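Local coordinates for protein N(G),N(G)-dimethylarginine dimethylaminohydrolase (PDB 1H70) that hydrolyses N(G),N(G)-dimethyl-L-arginine and N(G)-monomethyl-L-arginine to L-citrulline, releasing dimethylamine or methylamine, at residues A[34-39]-A[239-244]; A[212-217]-A[234-239]. The protein carries 1 engineered substitution. All coordinates share one frame; numbering follows the deposited sequence.

Contact 1: residues A[34-39]-A[239-244]. With CIR (citrulline), chain B.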
ATOM      1  N   GLU A  34     -14.640 -12.971   2.268  1.00 12.33           N
ATOM      2  CA  GLU A  34     -13.957 -13.915   3.150  1.00 13.47           C
ATOM      3  C   GLU A  34     -12.462 -13.608   3.205  1.00 12.44           C
ATOM      4  O   GLU A  34     -11.835 -13.746   4.251  1.00 11.76           O
ATOM      5  CB  GLU A  34     -14.170 -15.368   2.715  1.00 15.08           C
ATOM      6  CG  GLU A  34     -15.622 -15.832   2.729  1.00 18.99           C
ATOM      7  CD  GLU A  34     -16.191 -16.035   4.133  1.00 23.09           C
ATOM      8  OE1 GLU A  34     -15.468 -16.513   5.026  1.00 25.85           O
ATOM      9  OE2 GLU A  34     -17.379 -15.723   4.339  1.00 28.55           O
ATOM     10  N   GLN A  35     -11.862 -13.215   2.077  1.00 11.47           N
ATOM     11  CA  GLN A  35     -10.432 -12.925   2.120  1.00  9.82           C
ATOM     12  C   GLN A  35     -10.121 -11.673   2.943  1.00  9.22           C
ATOM     13  O   GLN A  35      -9.101 -11.615   3.619  1.00  8.66           O
ATOM     14  CB  GLN A  35      -9.870 -12.792   0.695  1.00 10.39           C
ATOM     15  CG  GLN A  35     -10.039 -14.107  -0.096  1.00 10.23           C
ATOM     16  CD  GLN A  35      -9.375 -14.098  -1.469  1.00 11.70           C
ATOM     17  OE1 GLN A  35      -9.183 -13.050  -2.080  1.00 10.70           O
ATOM     18  NE2 GLN A  35      -9.047 -15.307  -1.971  1.00 12.27           N
ATOM     19  N   HIS A  36     -10.992 -10.661   2.844  1.00  8.91           N
ATOM     20  CA  HIS A  36     -10.763  -9.423   3.578  1.00  9.46           C
ATOM     21  C   HIS A  36     -10.914  -9.715   5.085  1.00  9.58           C
ATOM     22  O   HIS A  36     -10.195  -9.173   5.904  1.00 10.02           O
ATOM     23  CB  HIS A  36     -11.730  -8.311   3.124  1.00  8.70           C
ATOM     24  CG  HIS A  36     -11.427  -6.956   3.703  1.00  8.66           C
ATOM     25  ND1 HIS A  36     -10.627  -6.026   3.080  1.00 10.08           N
ATOM     26  CD2 HIS A  36     -11.813  -6.385   4.872  1.00  6.96           C
ATOM     27  CE1 HIS A  36     -10.548  -4.929   3.824  1.00  5.73           C
ATOM     28  NE2 HIS A  36     -11.262  -5.130   4.916  1.00 11.62           N
ATOM     29  N   ASN A  37     -11.851 -10.594   5.424  1.00  9.44           N
ATOM     30  CA  ASN A  37     -12.053 -10.981   6.808  1.00  9.88           C
ATOM     31  C   ASN A  37     -10.784 -11.690   7.269  1.00  9.75           C
ATOM     32  O   ASN A  37     -10.263 -11.394   8.339  1.00  9.77           O
ATOM     33  CB  ASN A  37     -13.284 -11.871   6.949  1.00  9.92           C
ATOM     34  CG  ASN A  37     -13.557 -12.269   8.386  1.00 12.76           C
ATOM     35  OD1 ASN A  37     -13.724 -11.407   9.278  1.00 15.29           O
ATOM     36  ND2 ASN A  37     -13.599 -13.581   8.626  1.00 12.02           N
ATOM     37  N   ALA A  38     -10.255 -12.592   6.456  1.00  9.91           N
ATOM     38  CA  ALA A  38      -9.035 -13.323   6.831  1.00  9.86           C
ATOM     39  C   ALA A  38      -7.874 -12.354   7.064  1.00 11.26           C
ATOM     40  O   ALA A  38      -7.009 -12.566   7.940  1.00 10.80           O
ATOM     41  CB  ALA A  38      -8.688 -14.370   5.755  1.00 11.42           C
ATOM     42  N   TYR A  39      -7.849 -11.286   6.270  1.00 10.68           N
ATOM     43  CA  TYR A  39      -6.813 -10.260   6.361  1.00 10.77           C
ATOM     44  C   TYR A  39      -6.963  -9.518   7.690  1.00 10.85           C
ATOM     45  O   TYR A  39      -5.986  -9.263   8.377  1.00 10.08           O
ATOM     46  CB  TYR A  39      -6.961  -9.315   5.172  1.00 10.53           C
ATOM     47  CG  TYR A  39      -6.090  -8.088   5.058  1.00 10.76           C
ATOM     48  CD1 TYR A  39      -4.719  -8.194   4.817  1.00 11.77           C
ATOM     49  CD2 TYR A  39      -6.644  -6.809   5.127  1.00 10.70           C
ATOM     50  CE1 TYR A  39      -3.936  -7.050   4.653  1.00  9.59           C
ATOM     51  CE2 TYR A  39      -5.861  -5.665   4.965  1.00 10.62           C
ATOM     52  CZ  TYR A  39      -4.501  -5.802   4.745  1.00  9.84           C
ATOM     53  OH  TYR A  39      -3.688  -4.683   4.580  1.00 11.62           O
ATOM     54  N   SER A 239      -6.358 -13.669  -3.616  1.00 12.17           N
ATOM     55  CA  SER A 239      -6.575 -13.898  -5.037  1.00 12.22           C
ATOM     56  C   SER A 239      -7.635 -12.998  -5.670  1.00 11.71           C
ATOM     57  O   SER A 239      -7.498 -12.614  -6.830  1.00 10.95           O
ATOM     58  CB  SER A 239      -6.938 -15.368  -5.275  1.00 12.80           C
ATOM     59  OG  SER A 239      -8.296 -15.614  -4.948  1.00 14.60           O
ATOM     60  N   GLU A 240      -8.679 -12.651  -4.939  1.00 11.21           N
ATOM     61  CA  GLU A 240      -9.736 -11.811  -5.522  1.00 11.17           C
ATOM     62  C   GLU A 240      -9.265 -10.368  -5.693  1.00 11.78           C
ATOM     63  O   GLU A 240      -9.742  -9.666  -6.583  1.00 11.49           O
ATOM     64  CB  GLU A 240     -11.012 -11.907  -4.692  1.00 12.24           C
ATOM     65  CG  GLU A 240     -11.585 -13.322  -4.655  1.00 12.86           C
ATOM     66  CD  GLU A 240     -11.580 -14.022  -6.018  1.00 16.28           C
ATOM     67  OE1 GLU A 240     -12.424 -13.732  -6.904  1.00 16.96           O
ATOM     68  OE2 GLU A 240     -10.704 -14.890  -6.188  1.00 17.84           O
ATOM     69  N   TYR A 241      -8.310  -9.945  -4.867  1.00 11.16           N
ATOM     70  CA  TYR A 241      -7.774  -8.581  -5.017  1.00 11.71           C
ATOM     71  C   TYR A 241      -6.703  -8.543  -6.104  1.00 11.08           C
ATOM     72  O   TYR A 241      -6.555  -7.530  -6.799  1.00 10.01           O
ATOM     73  CB  TYR A 241      -7.334  -8.021  -3.662  1.00 12.07           C
ATOM     74  CG  TYR A 241      -8.521  -8.037  -2.725  1.00 11.23           C
ATOM     75  CD1 TYR A 241      -8.691  -9.057  -1.802  1.00 11.95           C
ATOM     76  CD2 TYR A 241      -9.495  -7.055  -2.816  1.00 12.19           C
ATOM     77  CE1 TYR A 241      -9.803  -9.075  -0.965  1.00 11.80           C
ATOM     78  CE2 TYR A 241     -10.596  -7.050  -1.987  1.00 10.61           C
ATOM     79  CZ  TYR A 241     -10.754  -8.063  -1.075  1.00 12.57           C
ATOM     80  OH  TYR A 241     -11.863  -8.081  -0.255  1.00  9.42           O
ATOM     81  N   ARG A 242      -5.975  -9.643  -6.279  1.00 11.80           N
ATOM     82  CA  ARG A 242      -4.986  -9.764  -7.345  1.00 12.28           C
ATOM     83  C   ARG A 242      -5.619  -9.509  -8.711  1.00 11.99           C
ATOM     84  O   ARG A 242      -5.011  -8.890  -9.620  1.00 12.31           O
ATOM     85  CB  ARG A 242      -4.291 -11.144  -7.292  1.00 12.06           C
ATOM     86  CG  ARG A 242      -3.297 -11.356  -8.434  1.00 15.33           C
ATOM     87  CD  ARG A 242      -2.451 -12.613  -8.240  1.00 19.23           C
ATOM     88  NE  ARG A 242      -1.672 -12.950  -9.437  1.00 21.55           N
ATOM     89  CZ  ARG A 242      -1.975 -13.896 -10.329  1.00 25.37           C
ATOM     90  NH1 ARG A 242      -3.074 -14.650 -10.208  1.00 25.29           N
ATOM     91  NH2 ARG A 242      -1.159 -14.092 -11.367  1.00 22.61           N
ATOM     92  N   LYS A 243      -6.875  -9.946  -8.870  1.00 11.45           N
ATOM     93  CA  LYS A 243      -7.621  -9.745 -10.104  1.00 11.53           C
ATOM     94  C   LYS A 243      -7.788  -8.275 -10.470  1.00 11.18           C
ATOM     95  O   LYS A 243      -7.939  -7.952 -11.644  1.00 11.26           O
ATOM     96  CB  LYS A 243      -9.015 -10.364 -10.023  1.00 10.77           C
ATOM     97  CG  LYS A 243      -8.996 -11.880 -10.053  1.00 11.41           C
ATOM     98  CD  LYS A 243     -10.391 -12.449  -9.713  1.00 11.90           C
ATOM     99  CE  LYS A 243     -10.356 -13.969  -9.728  1.00 13.54           C
ATOM    100  NZ  LYS A 243     -11.730 -14.493  -9.426  1.00 15.26           N
ATOM    101  N   ILE A 244      -7.818  -7.407  -9.456  1.00 10.76           N
ATOM    102  CA  ILE A 244      -7.943  -5.975  -9.693  1.00 10.76           C
ATOM    103  C   ILE A 244      -6.688  -5.243  -9.203  1.00 10.75           C
ATOM    104  O   ILE A 244      -6.760  -4.155  -8.628  1.00  9.96           O
ATOM    105  CB  ILE A 244      -9.280  -5.361  -9.162  1.00 11.38           C
ATOM    106  CG1 ILE A 244      -9.491  -5.688  -7.677  1.00 10.19           C
ATOM    107  CG2 ILE A 244     -10.455  -5.857 -10.035  1.00 10.53           C
ATOM    108  CD1 ILE A 244     -10.809  -5.116  -7.093  1.00 14.58           C
TER
HETATM  109  C   CIR B 500      -6.895   0.468  -9.016  1.00 10.28           C
HETATM  110  O   CIR B 500      -6.722   1.646  -8.578  1.00 11.16           O
HETATM  111  OXT CIR B 500      -6.700   0.213 -10.275  1.00 11.56           O
HETATM  112  CA  CIR B 500      -7.256  -0.643  -8.068  1.00 10.18           C
HETATM  113  N   CIR B 500      -8.046  -1.668  -8.776  1.00  9.74           N
HETATM  114  C3  CIR B 500      -5.968  -1.260  -7.469  1.00  9.08           C
HETATM  115  C4  CIR B 500      -5.289  -0.235  -6.542  1.00 10.61           C
HETATM  116  C5  CIR B 500      -4.008  -0.833  -5.987  1.00 12.76           C
HETATM  117  N6  CIR B 500      -3.364   0.090  -5.042  1.00 11.81           N
HETATM  118  C7  CIR B 500      -2.326  -0.210  -4.277  1.00 13.29           C
HETATM  119  O7  CIR B 500      -1.789  -1.329  -4.277  1.00 12.13           O
HETATM  120  N8  CIR B 500      -1.848   0.741  -3.452  1.00 12.44           N

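Contact 2: residues A[212-217]-A[234-239]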
ATOM      1  N   ARG A 212       5.777  -9.002  12.363  1.00 14.07           N
ATOM      2  CA  ARG A 212       5.005  -9.988  11.621  1.00 13.91           C
ATOM      3  C   ARG A 212       5.109  -9.525  10.170  1.00 13.09           C
ATOM      4  O   ARG A 212       5.297  -8.314   9.931  1.00 12.82           O
ATOM      5  CB  ARG A 212       3.510  -9.983  11.971  1.00 14.28           C
ATOM      6  CG  ARG A 212       3.142  -9.376  13.343  1.00 21.03           C
ATOM      7  CD  ARG A 212       3.251 -10.334  14.431  1.00 20.81           C
ATOM      8  NE  ARG A 212       2.660 -10.166  15.759  1.00 18.96           N
ATOM      9  CZ  ARG A 212       2.905  -9.443  16.853  1.00 18.29           C
ATOM     10  NH1 ARG A 212       2.134  -9.719  17.903  1.00 17.61           N
ATOM     11  NH2 ARG A 212       3.794  -8.438  16.953  1.00 17.51           N
ATOM     12  N   VAL A 213       5.019 -10.429   9.213  1.00 11.52           N
ATOM     13  CA  VAL A 213       5.001  -9.997   7.815  1.00 11.12           C
ATOM     14  C   VAL A 213       3.799 -10.703   7.207  1.00 12.33           C
ATOM     15  O   VAL A 213       3.713 -11.944   7.212  1.00 13.18           O
ATOM     16  CB  VAL A 213       6.278 -10.254   7.009  1.00 12.13           C
ATOM     17  CG1 VAL A 213       5.978 -10.046   5.521  1.00  9.40           C
ATOM     18  CG2 VAL A 213       7.397  -9.297   7.390  1.00  9.94           C
ATOM     19  N   ILE A 214       2.843  -9.915   6.727  1.00 11.64           N
ATOM     20  CA  ILE A 214       1.628 -10.472   6.129  1.00 11.19           C
ATOM     21  C   ILE A 214       1.838 -10.540   4.623  1.00 10.53           C
ATOM     22  O   ILE A 214       2.231  -9.534   4.008  1.00 10.14           O
ATOM     23  CB  ILE A 214       0.388  -9.646   6.505  1.00 11.89           C
ATOM     24  CG1 ILE A 214       0.122  -9.777   8.022  1.00 14.79           C
ATOM     25  CG2 ILE A 214      -0.831 -10.138   5.728  1.00 13.08           C
ATOM     26  CD1 ILE A 214      -0.945  -8.833   8.564  1.00 16.29           C
ATOM     27  N   MET A 215       1.632 -11.705   4.020  1.00 10.07           N
ATOM     28  CA  MET A 215       1.906 -11.849   2.592  1.00 10.18           C
ATOM     29  C   MET A 215       0.803 -12.689   1.957  1.00 11.19           C
ATOM     30  O   MET A 215       0.085 -13.407   2.679  1.00 11.88           O
ATOM     31  CB  MET A 215       3.264 -12.564   2.390  1.00 10.87           C
ATOM     32  CG  MET A 215       3.171 -14.029   2.791  1.00 10.92           C
ATOM     33  SD  MET A 215       4.705 -14.986   2.493  1.00 11.43           S
ATOM     34  CE  MET A 215       4.821 -14.805   0.752  1.00  9.25           C
ATOM     35  N   PRO A 216       0.669 -12.611   0.635  1.00 11.78           N
ATOM     36  CA  PRO A 216      -0.321 -13.427  -0.088  1.00 12.15           C
ATOM     37  C   PRO A 216       0.027 -14.914   0.028  1.00 13.15           C
ATOM     38  O   PRO A 216       1.217 -15.314   0.030  1.00 13.01           O
ATOM     39  CB  PRO A 216      -0.175 -12.971  -1.541  1.00 11.90           C
ATOM     40  CG  PRO A 216       1.183 -12.357  -1.637  1.00 13.23           C
ATOM     41  CD  PRO A 216       1.451 -11.758  -0.278  1.00 12.12           C
ATOM     42  N   ALA A 217      -1.009 -15.736   0.145  1.00 12.92           N
ATOM     43  CA  ALA A 217      -0.809 -17.185   0.243  1.00 13.79           C
ATOM     44  C   ALA A 217      -0.553 -17.746  -1.161  1.00 14.71           C
ATOM     45  O   ALA A 217      -1.086 -17.207  -2.130  1.00 14.68           O
ATOM     46  CB  ALA A 217      -2.025 -17.837   0.840  1.00 14.04           C
ATOM     47  N   ILE A 234       2.715 -14.499   8.133  1.00 15.33           N
ATOM     48  CA  ILE A 234       1.297 -14.839   8.104  1.00 15.80           C
ATOM     49  C   ILE A 234       0.842 -14.849   6.649  1.00 14.84           C
ATOM     50  O   ILE A 234       1.014 -13.851   5.964  1.00 16.11           O
ATOM     51  CB  ILE A 234       0.459 -13.824   8.890  1.00 15.08           C
ATOM     52  CG1 ILE A 234       0.980 -13.691  10.324  1.00 17.36           C
ATOM     53  CG2 ILE A 234      -1.017 -14.234   8.855  1.00 16.03           C
ATOM     54  CD1 ILE A 234       0.348 -12.522  11.088  1.00 17.01           C
ATOM     55  N   GLU A 235       0.274 -15.958   6.175  1.00 14.22           N
ATOM     56  CA  GLU A 235      -0.170 -16.025   4.785  1.00 13.18           C
ATOM     57  C   GLU A 235      -1.674 -15.839   4.704  1.00 13.15           C
ATOM     58  O   GLU A 235      -2.425 -16.492   5.449  1.00 11.30           O
ATOM     59  CB  GLU A 235       0.183 -17.385   4.143  1.00 14.19           C
ATOM     60  CG  GLU A 235       1.672 -17.599   3.949  1.00 16.55           C
ATOM     61  CD  GLU A 235       1.989 -19.031   3.506  1.00 19.99           C
ATOM     62  OE1 GLU A 235       2.218 -19.291   2.312  1.00 22.20           O
ATOM     63  OE2 GLU A 235       2.010 -19.900   4.382  1.00 21.20           O
ATOM     64  N   VAL A 236      -2.102 -14.934   3.827  1.00 12.18           N
ATOM     65  CA  VAL A 236      -3.526 -14.657   3.626  1.00 12.63           C
ATOM     66  C   VAL A 236      -3.838 -14.733   2.136  1.00 12.67           C
ATOM     67  O   VAL A 236      -3.194 -14.063   1.334  1.00 10.93           O
ATOM     68  CB  VAL A 236      -3.926 -13.238   4.134  1.00 12.07           C
ATOM     69  CG1 VAL A 236      -5.383 -12.934   3.778  1.00 13.93           C
ATOM     70  CG2 VAL A 236      -3.750 -13.126   5.623  1.00 12.87           C
ATOM     71  N   ASP A 237      -4.835 -15.526   1.747  1.00 13.26           N
ATOM     72  CA  ASP A 237      -5.135 -15.606   0.305  1.00 13.29           C
ATOM     73  C   ASP A 237      -5.801 -14.311  -0.143  1.00 13.13           C
ATOM     74  O   ASP A 237      -6.807 -13.915   0.445  1.00 11.55           O
ATOM     75  CB  ASP A 237      -6.044 -16.820   0.043  1.00 14.19           C
ATOM     76  CG  ASP A 237      -6.304 -17.102  -1.432  1.00 15.79           C
ATOM     77  OD1 ASP A 237      -5.705 -16.477  -2.341  1.00 12.63           O
ATOM     78  OD2 ASP A 237      -7.122 -18.014  -1.728  1.00 17.08           O
ATOM     79  N   THR A 238      -5.224 -13.615  -1.128  1.00 11.92           N
ATOM     80  CA  THR A 238      -5.811 -12.369  -1.630  1.00 11.81           C
ATOM     81  C   THR A 238      -6.094 -12.466  -3.134  1.00 11.90           C
ATOM     82  O   THR A 238      -6.095 -11.470  -3.851  1.00 13.41           O
ATOM     83  CB  THR A 238      -4.913 -11.129  -1.383  1.00 12.13           C
ATOM     84  OG1 THR A 238      -3.622 -11.292  -2.023  1.00 12.67           O
ATOM     85  CG2 THR A 238      -4.627 -10.906   0.110  1.00 12.62           C
ATOM     86  N   SER A 239      -6.358 -13.669  -3.616  1.00 12.17           N
ATOM     87  CA  SER A 239      -6.575 -13.898  -5.037  1.00 12.22           C
ATOM     88  C   SER A 239      -7.635 -12.998  -5.670  1.00 11.71           C
ATOM     89  O   SER A 239      -7.498 -12.614  -6.830  1.00 10.95           O
ATOM     90  CB  SER A 239      -6.938 -15.368  -5.275  1.00 12.80           C
ATOM     91  OG  SER A 239      -8.296 -15.614  -4.948  1.00 14.60           O
TER
HETATM   92  O   HOH W   1       2.847 -17.597   0.272  1.00 14.40           O
HETATM   93  O   HOH W   2      -3.113 -15.250  -2.670  1.00 15.73           O

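Contact 1: residues A[34-39]-A[239-244]
Gln35 lays its carboxamide across the first turn of helix 239-242. Its chain runs extended beyond CG (chi2 -174°), and both ends of the amide are used. Gln35 OE1 accepts from Glu240 N at 2.9 Å. The donor lies in the carbonyl plane, on a lone pair, and the bond is fairly straight. Gln35 NE2 donates to Ser239 OG at 3.1 Å, close to the amide plane. The two bonds fix the rotation of the amide. Glu240 CB also packs against Gln35 OE1, at 3.4 Å. DDAH has the five-bladed alpha/beta propeller (pentein) fold. Here a side chain of helix 29-43 is bonded to the start of helix 239-242, which carries the chain toward the citrulline pocket. Ser239 OG passes a bond on to Glu240 OE2 at 2.8 Å, on the anti lone pair of that oxygen. Glu240 OE1 takes Lys243 NZ in a salt bridge of 2.7 Å, so the carboxylate ties together one turn of the chain. Glu240 OE1 also accepts from Asp28 N.

Tyr241 packs its ring beside Gln35 and sets its hydroxyl against His36. Its CE1 lies 4.1 Å from Gln35 CB. The side chains of His36 and Tyr241 cross at about a right angle, with Tyr241 OH 3.4 Å from His36 CB. The hydroxyl is hydrogen-bonded to Ala32 O, one turn earlier in helix 29-43. Further along the chain, Ile244 O accepts from the amino N of citrulline at 2.8 Å.

Contact 2: residues A[212-217]-A[234-239]
Ile214 and Ile234 have nearly the same torsions: CG1 is anti to the carbonyl carbon in both (chi1 -67° and -55°). They lie side by side on one face of the sheet and point the same way. Ile214 CG1 is 4.1 Å from Ile234 CD1. From its other branch, Ile214 CG2 meets Val236 CG2 at 4.2 Å. Helix 29-43 covers this face through Ala42 and Leu43.

Met215 and Glu235 are paired on the other face. The chi1 of Met215 (70°) sets its CG between the backbone N and the carbonyl carbon, and this CG lies 4.0 Å from Glu235 CG. Met215 also packs on Thr222 and Arg223 of helix 220-227. Water 1 joins the two strands here by donating to both Pro216 O and Glu235 OE1.

The backbones are parallel. Ile234 N donates to Val213 O, Met215 N to Ile234 O and Val236 N to Met215 O, all at 2.9 to 3.0 Å. The last bond, Ala217 N to Val236 O, is less straight than the other three, and its donor sits above the carbonyl plane. The regular pairing ends here. Ala217 CB packs at 3.7 Å on Asp237 N, and water 2 links Ala217 O to Thr238 N. Asp237 OD1 then accepts from Ser239 N at 3.2 Å, forming an Asx turn as the chain enters helix 239-242. Helix 220-227 connects the two adjacent parallel strands in a beta-alpha-beta crossover, as in the repeated units of the pentein propeller.

Ser239 belongs to both contacts. Strand 232-236 of contact 2 runs through Asp237 and Thr238 into helix 239-242 of contact 1. The centres of the two contacts are 10 Å apart. Helix 29-43 touches both: Gln35 CD lies 3.2 Å from Asp237 O, and Val236 CG1 packs 3.9 Å from Tyr39 N. Segment 239-244 of contact 1 reaches the citrulline pocket through Ile244. The side chain of Tyr241 is about 7 Å from that of Ser250, the engineered residue at the position assigned to the nucleophile. Contact 2 stays further back, with the side chain of Thr238 about 10 Å from citrulline.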